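Local coordinates for actinorhodin polyketide putative beta-ketoacyl synthase 2 (PDB 1TQY), which probably serves as the chain length factor that pairs with a ketosynthase in building the actinorhodin polyketide, at residues His121-Phe124 with Arg125-Trp128; Ala249-Arg253 with Gly254-Ala258; Ala353-Ser356 with Leu357-Val361. All blocks are in the same frame, centred on the assembly; numbering follows the deposited sequence.

Contact 1: His121-Phe124 with Arg125-Trp128; sequences HREF and RKLW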
# COMPACT_ATOMS: atom_id res chain seq x y z
N HIS B 121 -17.22 -6.17 -6.26
CA HIS B 121 -18.50 -5.67 -6.77
C HIS B 121 -19.54 -6.79 -6.69
O HIS B 121 -20.66 -6.59 -6.21
CB HIS B 121 -18.35 -5.19 -8.22
CG HIS B 121 -19.60 -4.61 -8.81
ND1 HIS B 121 -19.69 -4.25 -10.14
CD2 HIS B 121 -20.81 -4.35 -8.27
CE1 HIS B 121 -20.90 -3.80 -10.39
NE2 HIS B 121 -21.61 -3.85 -9.27
N ARG B 122 -19.17 -7.98 -7.15
CA ARG B 122 -20.09 -9.11 -7.10
C ARG B 122 -20.48 -9.43 -5.66
O ARG B 122 -21.62 -9.81 -5.38
CB ARG B 122 -19.46 -10.35 -7.76
CG ARG B 122 -19.04 -10.11 -9.20
CD ARG B 122 -18.19 -11.23 -9.75
NE ARG B 122 -17.73 -10.91 -11.09
CZ ARG B 122 -18.53 -10.77 -12.15
NH1 ARG B 122 -19.83 -10.94 -12.01
NH2 ARG B 122 -18.03 -10.43 -13.33
N GLU B 123 -19.54 -9.26 -4.72
CA GLU B 123 -19.86 -9.55 -3.32
C GLU B 123 -20.79 -8.50 -2.75
O GLU B 123 -21.63 -8.80 -1.89
CB GLU B 123 -18.57 -9.67 -2.48
CG GLU B 123 -17.72 -10.91 -2.79
CD GLU B 123 -18.53 -12.21 -2.78
OE1 GLU B 123 -19.41 -12.37 -1.90
OE2 GLU B 123 -18.26 -13.09 -3.64
N PHE B 124 -20.66 -7.26 -3.22
CA PHE B 124 -21.53 -6.17 -2.77
C PHE B 124 -22.95 -6.44 -3.27
O PHE B 124 -23.93 -6.21 -2.56
CB PHE B 124 -21.06 -4.83 -3.34
CG PHE B 124 -20.19 -4.04 -2.41
CD1 PHE B 124 -20.74 -3.36 -1.33
CD2 PHE B 124 -18.83 -3.94 -2.65
CE1 PHE B 124 -19.95 -2.58 -0.50
CE2 PHE B 124 -18.01 -3.16 -1.82
CZ PHE B 124 -18.58 -2.48 -0.74
N ARG B 125 -23.04 -6.94 -4.50
CA ARG B 125 -24.35 -7.21 -5.09
C ARG B 125 -25.07 -8.35 -4.37
O ARG B 125 -26.26 -8.24 -4.10
CB ARG B 125 -24.20 -7.53 -6.58
CG ARG B 125 -25.49 -7.34 -7.36
CD ARG B 125 -25.30 -7.65 -8.84
NE ARG B 125 -26.16 -8.76 -9.22
CZ ARG B 125 -27.49 -8.73 -9.18
NH1 ARG B 125 -28.11 -7.63 -8.78
NH2 ARG B 125 -28.20 -9.80 -9.50
N LYS B 126 -24.36 -9.43 -4.06
CA LYS B 126 -24.95 -10.56 -3.38
C LYS B 126 -25.45 -10.19 -1.99
O LYS B 126 -26.50 -10.67 -1.55
CB LYS B 126 -23.94 -11.70 -3.26
CG LYS B 126 -23.52 -12.29 -4.60
CD LYS B 126 -22.76 -13.59 -4.44
CE LYS B 126 -21.59 -13.47 -3.50
NZ LYS B 126 -20.67 -14.64 -3.63
N LEU B 127 -24.70 -9.32 -1.32
CA LEU B 127 -25.02 -8.86 0.04
C LEU B 127 -26.34 -8.13 0.10
O LEU B 127 -27.14 -8.36 1.01
CB LEU B 127 -23.94 -7.91 0.55
CG LEU B 127 -23.74 -7.76 2.07
CD1 LEU B 127 -22.99 -6.45 2.31
CD2 LEU B 127 -25.03 -7.77 2.85
N TRP B 128 -26.56 -7.23 -0.85
CA TRP B 128 -27.79 -6.45 -0.86
C TRP B 128 -28.90 -7.07 -1.68
O TRP B 128 -30.05 -6.66 -1.57
CB TRP B 128 -27.52 -5.05 -1.38
CG TRP B 128 -26.57 -4.32 -0.51
CD1 TRP B 128 -25.21 -4.25 -0.66
CD2 TRP B 128 -26.87 -3.62 0.70
NE1 TRP B 128 -24.65 -3.55 0.38
CE2 TRP B 128 -25.65 -3.17 1.24
CE3 TRP B 128 -28.06 -3.36 1.39
CZ2 TRP B 128 -25.58 -2.43 2.42
CZ3 TRP B 128 -27.99 -2.64 2.57
CH2 TRP B 128 -26.76 -2.19 3.08
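Glu123 and Lys126 form an i to i+3 salt bridge within one turn of helix 117-129, a local contact in the ketosynthase-like N-terminal half, its centre about 29 Å from the centre of the chain. The two side chains run alongside each other in the same direction, and Lys126 NZ reaches Glu123 OE2 at 2.9 Å. The ammonium comes from the syn side of the carboxylate, 21° out of its plane. Glu123 has CG anti to its carbonyl carbon (chi1 -70°), and a further bend at chi2 turns the carboxylate toward the lysine. Its other oxygen, OE1, accepts a hydrogen bond from the backbone N of Ser136 in the following loop.

The backbone beneath is regular helix, with Arg125 N bonded to His121 O at 3.0 Å and Leu127 N to Glu123 O at 3.2 Å. The next bond along, Trp128 N to Phe124 O, is weak at 3.3 Å. That carbonyl oxygen also lies at the indole edge, near its plane, 3.0 Å from Trp128 CD1. Trp128 NE1 in turn sits at the rim of the Phe124 ring, 4.3 Å from Phe124 CD1, and makes a weak hydrogen bond to an acidic side chain of the partner chain.

His121 stacks on an aromatic side chain of that chain, while its ND1 is hydrogen-bonded to Asp200. The helix thus divides its chemistry: Glu123, paired with Lys126, is hydrogen-bonded to its own chain's loop at Ser136, and the aromatic residues meet the partner chain, so this part of the helix forms part of the interface between the two subunits.

Contact 2: Ala249-Arg253 with Gly254-Ala258; sequences AAEAR and GRHDA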
# COMPACT_ATOMS: atom_id res chain seq x y z
N ALA B 249 24.74 -11.66 -5.59
CA ALA B 249 23.92 -12.85 -5.42
C ALA B 249 23.50 -13.43 -6.77
O ALA B 249 23.40 -14.65 -6.93
CB ALA B 249 22.69 -12.53 -4.59
N ALA B 250 23.24 -12.56 -7.74
CA ALA B 250 22.83 -13.00 -9.06
C ALA B 250 23.91 -13.85 -9.73
O ALA B 250 23.64 -14.97 -10.16
CB ALA B 250 22.50 -11.80 -9.94
N GLU B 251 25.12 -13.31 -9.83
CA GLU B 251 26.21 -14.04 -10.46
C GLU B 251 26.54 -15.32 -9.70
O GLU B 251 26.84 -16.35 -10.31
CB GLU B 251 27.47 -13.17 -10.56
CG GLU B 251 27.71 -12.66 -11.97
CD GLU B 251 29.18 -12.70 -12.36
OE1 GLU B 251 29.83 -13.75 -12.13
OE2 GLU B 251 29.69 -11.68 -12.89
N ALA B 252 26.48 -15.26 -8.38
CA ALA B 252 26.75 -16.42 -7.54
C ALA B 252 25.71 -17.50 -7.80
O ALA B 252 26.00 -18.69 -7.73
CB ALA B 252 26.72 -16.01 -6.07
N ARG B 253 24.49 -17.06 -8.12
CA ARG B 253 23.37 -17.95 -8.41
C ARG B 253 23.57 -18.63 -9.77
O ARG B 253 22.95 -19.65 -10.06
CB ARG B 253 22.07 -17.12 -8.42
CG ARG B 253 20.80 -17.87 -8.78
CD ARG B 253 19.56 -17.12 -8.30
NE ARG B 253 19.19 -15.99 -9.15
CZ ARG B 253 18.71 -16.11 -10.38
NH1 ARG B 253 18.55 -17.31 -10.91
NH2 ARG B 253 18.39 -15.04 -11.09
N GLY B 254 24.45 -18.06 -10.58
CA GLY B 254 24.71 -18.61 -11.90
C GLY B 254 23.97 -17.83 -12.97
O GLY B 254 23.98 -18.20 -14.15
N ARG B 255 23.32 -16.75 -12.55
CA ARG B 255 22.57 -15.89 -13.45
C ARG B 255 23.47 -14.72 -13.84
O ARG B 255 23.57 -13.74 -13.10
CB ARG B 255 21.30 -15.36 -12.74
CG ARG B 255 20.44 -14.42 -13.58
CD ARG B 255 19.84 -15.14 -14.77
NE ARG B 255 19.02 -14.25 -15.59
CZ ARG B 255 18.37 -14.64 -16.68
NH1 ARG B 255 18.44 -15.90 -17.09
NH2 ARG B 255 17.64 -13.77 -17.38
N HIS B 256 24.13 -14.84 -14.98
CA HIS B 256 25.04 -13.80 -15.46
C HIS B 256 24.38 -12.95 -16.54
O HIS B 256 24.99 -12.03 -17.08
CB HIS B 256 26.32 -14.42 -16.03
CG HIS B 256 27.00 -15.35 -15.09
ND1 HIS B 256 26.50 -16.60 -14.78
CD2 HIS B 256 28.14 -15.22 -14.37
CE1 HIS B 256 27.30 -17.19 -13.91
NE2 HIS B 256 28.30 -16.37 -13.64
N ASP B 257 23.14 -13.27 -16.86
CA ASP B 257 22.44 -12.53 -17.88
C ASP B 257 21.27 -11.77 -17.26
O ASP B 257 20.53 -12.31 -16.44
CB ASP B 257 21.96 -13.50 -18.97
CG ASP B 257 21.41 -12.80 -20.19
OD1 ASP B 257 22.00 -11.78 -20.60
OD2 ASP B 257 20.39 -13.29 -20.74
N ALA B 258 21.12 -10.50 -17.62
CA ALA B 258 20.04 -9.67 -17.10
C ALA B 258 19.56 -8.67 -18.14
O ALA B 258 20.10 -8.60 -19.24
CB ALA B 258 20.50 -8.95 -15.83
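Gly254 follows the last turn of helix 247-253 and reaches back to Glu251, its N hydrogen-bonded to Glu251 O at 3.0 Å. The donor stands above the carbonyl plane rather than on a lone pair. Gly254, with phi 101°, turns the chain out of the helix, a conformation that glycine adopts readily.

Arg255 then donates a hydrogen bond from its backbone N to Ala250 O at 3.0 Å. Its side chain runs beside that of Arg253, and Arg255 CB lies over one face of the Arg253 guanidinium, toward the rim, 3.4 Å from Arg253 NH2. The two guanidinium planes are nearly parallel, 17° apart. Arg253 NH2 is salt-bridged to Glu245 and its NH1 is hydrogen-bonded to Ala94 O, which fixes the group's rotation and probably eases the proximity of like charges; Arg255 NH2 makes a weak bond to Thr14 O.

His256 folds back across Glu251 at about a right angle, one ring face over Glu251 CA and its CD2 3.2 Å from Glu251 OE1. A weak bond from His256 ND1 to Gly254 O, 3.1 Å long, helps orient the ring.

The bonds from Gly254 N to Glu251 O and, around it, from Arg255 N to Ala250 O, with positive phi at Gly254, make a Schellman motif, here ending the helix before strand 260-269.

Contact 3: Ala353-Ser356 with Leu357-Val361; sequences ALMS and LREGV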
# COMPACT_ATOMS: atom_id res chain seq x y z
N ALA B 353 11.35 -0.16 -21.50
CA ALA B 353 12.61 0.59 -21.56
C ALA B 353 13.82 -0.35 -21.57
O ALA B 353 14.73 -0.19 -22.39
CB ALA B 353 12.70 1.53 -20.37
N LEU B 354 13.83 -1.34 -20.68
CA LEU B 354 14.94 -2.30 -20.61
C LEU B 354 15.13 -3.02 -21.95
O LEU B 354 16.25 -3.28 -22.38
CB LEU B 354 14.69 -3.32 -19.49
CG LEU B 354 14.84 -2.74 -18.08
CD1 LEU B 354 14.24 -3.67 -17.03
CD2 LEU B 354 16.31 -2.50 -17.81
N MET B 355 14.01 -3.33 -22.60
CA MET B 355 14.02 -4.01 -23.88
C MET B 355 14.59 -3.11 -24.96
O MET B 355 15.24 -3.58 -25.90
CB MET B 355 12.59 -4.43 -24.26
CG MET B 355 12.11 -5.67 -23.52
SD MET B 355 12.87 -7.17 -24.20
CE MET B 355 14.38 -7.20 -23.33
N SER B 356 14.34 -1.82 -24.83
CA SER B 356 14.84 -0.85 -25.78
C SER B 356 16.35 -0.80 -25.61
O SER B 356 17.10 -0.80 -26.59
CB SER B 356 14.21 0.52 -25.50
OG SER B 356 12.81 0.47 -25.73
N LEU B 357 16.81 -0.77 -24.37
CA LEU B 357 18.24 -0.74 -24.09
C LEU B 357 18.91 -2.01 -24.61
O LEU B 357 19.98 -1.96 -25.21
CB LEU B 357 18.50 -0.61 -22.60
CG LEU B 357 17.92 0.63 -21.93
CD1 LEU B 357 18.24 0.58 -20.46
CD2 LEU B 357 18.47 1.88 -22.57
N ARG B 358 18.27 -3.15 -24.37
CA ARG B 358 18.83 -4.42 -24.80
C ARG B 358 18.85 -4.58 -26.31
O ARG B 358 19.86 -5.01 -26.88
CB ARG B 358 18.05 -5.58 -24.19
CG ARG B 358 18.88 -6.84 -24.11
CD ARG B 358 18.07 -8.05 -23.72
NE ARG B 358 17.05 -8.35 -24.72
CZ ARG B 358 16.19 -9.36 -24.63
NH1 ARG B 358 16.24 -10.17 -23.58
NH2 ARG B 358 15.29 -9.56 -25.58
N GLU B 359 17.75 -4.22 -26.96
CA GLU B 359 17.61 -4.32 -28.41
C GLU B 359 18.22 -3.17 -29.20
O GLU B 359 18.20 -3.18 -30.43
CB GLU B 359 16.14 -4.44 -28.80
CG GLU B 359 15.73 -5.83 -29.25
CD GLU B 359 15.94 -6.87 -28.16
OE1 GLU B 359 15.34 -6.73 -27.08
OE2 GLU B 359 16.71 -7.82 -28.40
N GLY B 360 18.74 -2.16 -28.50
CA GLY B 360 19.34 -1.03 -29.20
C GLY B 360 18.38 -0.15 -29.99
O GLY B 360 18.82 0.63 -30.84
N VAL B 361 17.08 -0.25 -29.72
CA VAL B 361 16.08 0.57 -30.41
C VAL B 361 15.06 1.15 -29.44
O VAL B 361 14.71 0.52 -28.44
CB VAL B 361 15.31 -0.24 -31.48
CG1 VAL B 361 16.27 -0.73 -32.56
CG2 VAL B 361 14.59 -1.42 -30.82
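Met355 and Arg358 lie alongside each other on one face of helix 345-359, with the methionine thioether against the guanidinium and Met355 SD 3.7 Å from Arg358 NH2. As modelled, the terminal methyl lies over the guanidinium, but too close to be real, so its placement is doubtful. Glu359 holds the same guanidinium from the edge: Arg358 NH2 meets Glu359 OE1 at 3.2 Å on the syn side of the carboxylate, in a salt bridge joined by a weak bond from Arg358 NE.

Backbone bonds set the spacing of these groups. Arg358 N binds Leu354 O at 2.8 Å, and Glu359 N binds Met355 O, also at 2.8 Å. Away from the charged pair, Leu354 CD2 and Leu357 CD1 make a loose apolar contact at 4.5 Å.

The arrangement is that of a helix C-terminus ended by a glycine of positive phi: Gly360 leaves helical geometry with phi 68°, and Val361 N makes a weak bond of 3.2 Å to Ser356 O. Val361 O lies against the Ser356 side chain, whose OG is bonded to Thr352 O one turn earlier and weakly to Ala363 N, tying the outgoing chain to the helix.

This part of helix 345-359 packs against helix 26-34, whose Trp30 touches Met355, Ser356 and Glu359, and against two strands: Leu408 of strand 402-410 meets Ala353 and Leu354, and Phe303 of strand 301-303 meets Ala353 and Ser356.

The three contacts follow one another along the chain and share no helix or strand. Contact 3 is the most central, about 17 Å from the chain centre to its own, and is partly buried among strands and a helix of its own subunit. Contact 2 is a surface helix end that no other protein chain of the assembly touches; its nearest atoms lie about 5 Å from contact 3. Contact 1, also partly buried, sits on the opposite side of the chain's centre from contact 3 and faces another subunit. A salt bridge three residues apart spans contact 1; in contact 3 the bridge joins adjacent residues and a methionine packs against it. Contacts 2 and 3 both end a helix at a glycine of positive phi.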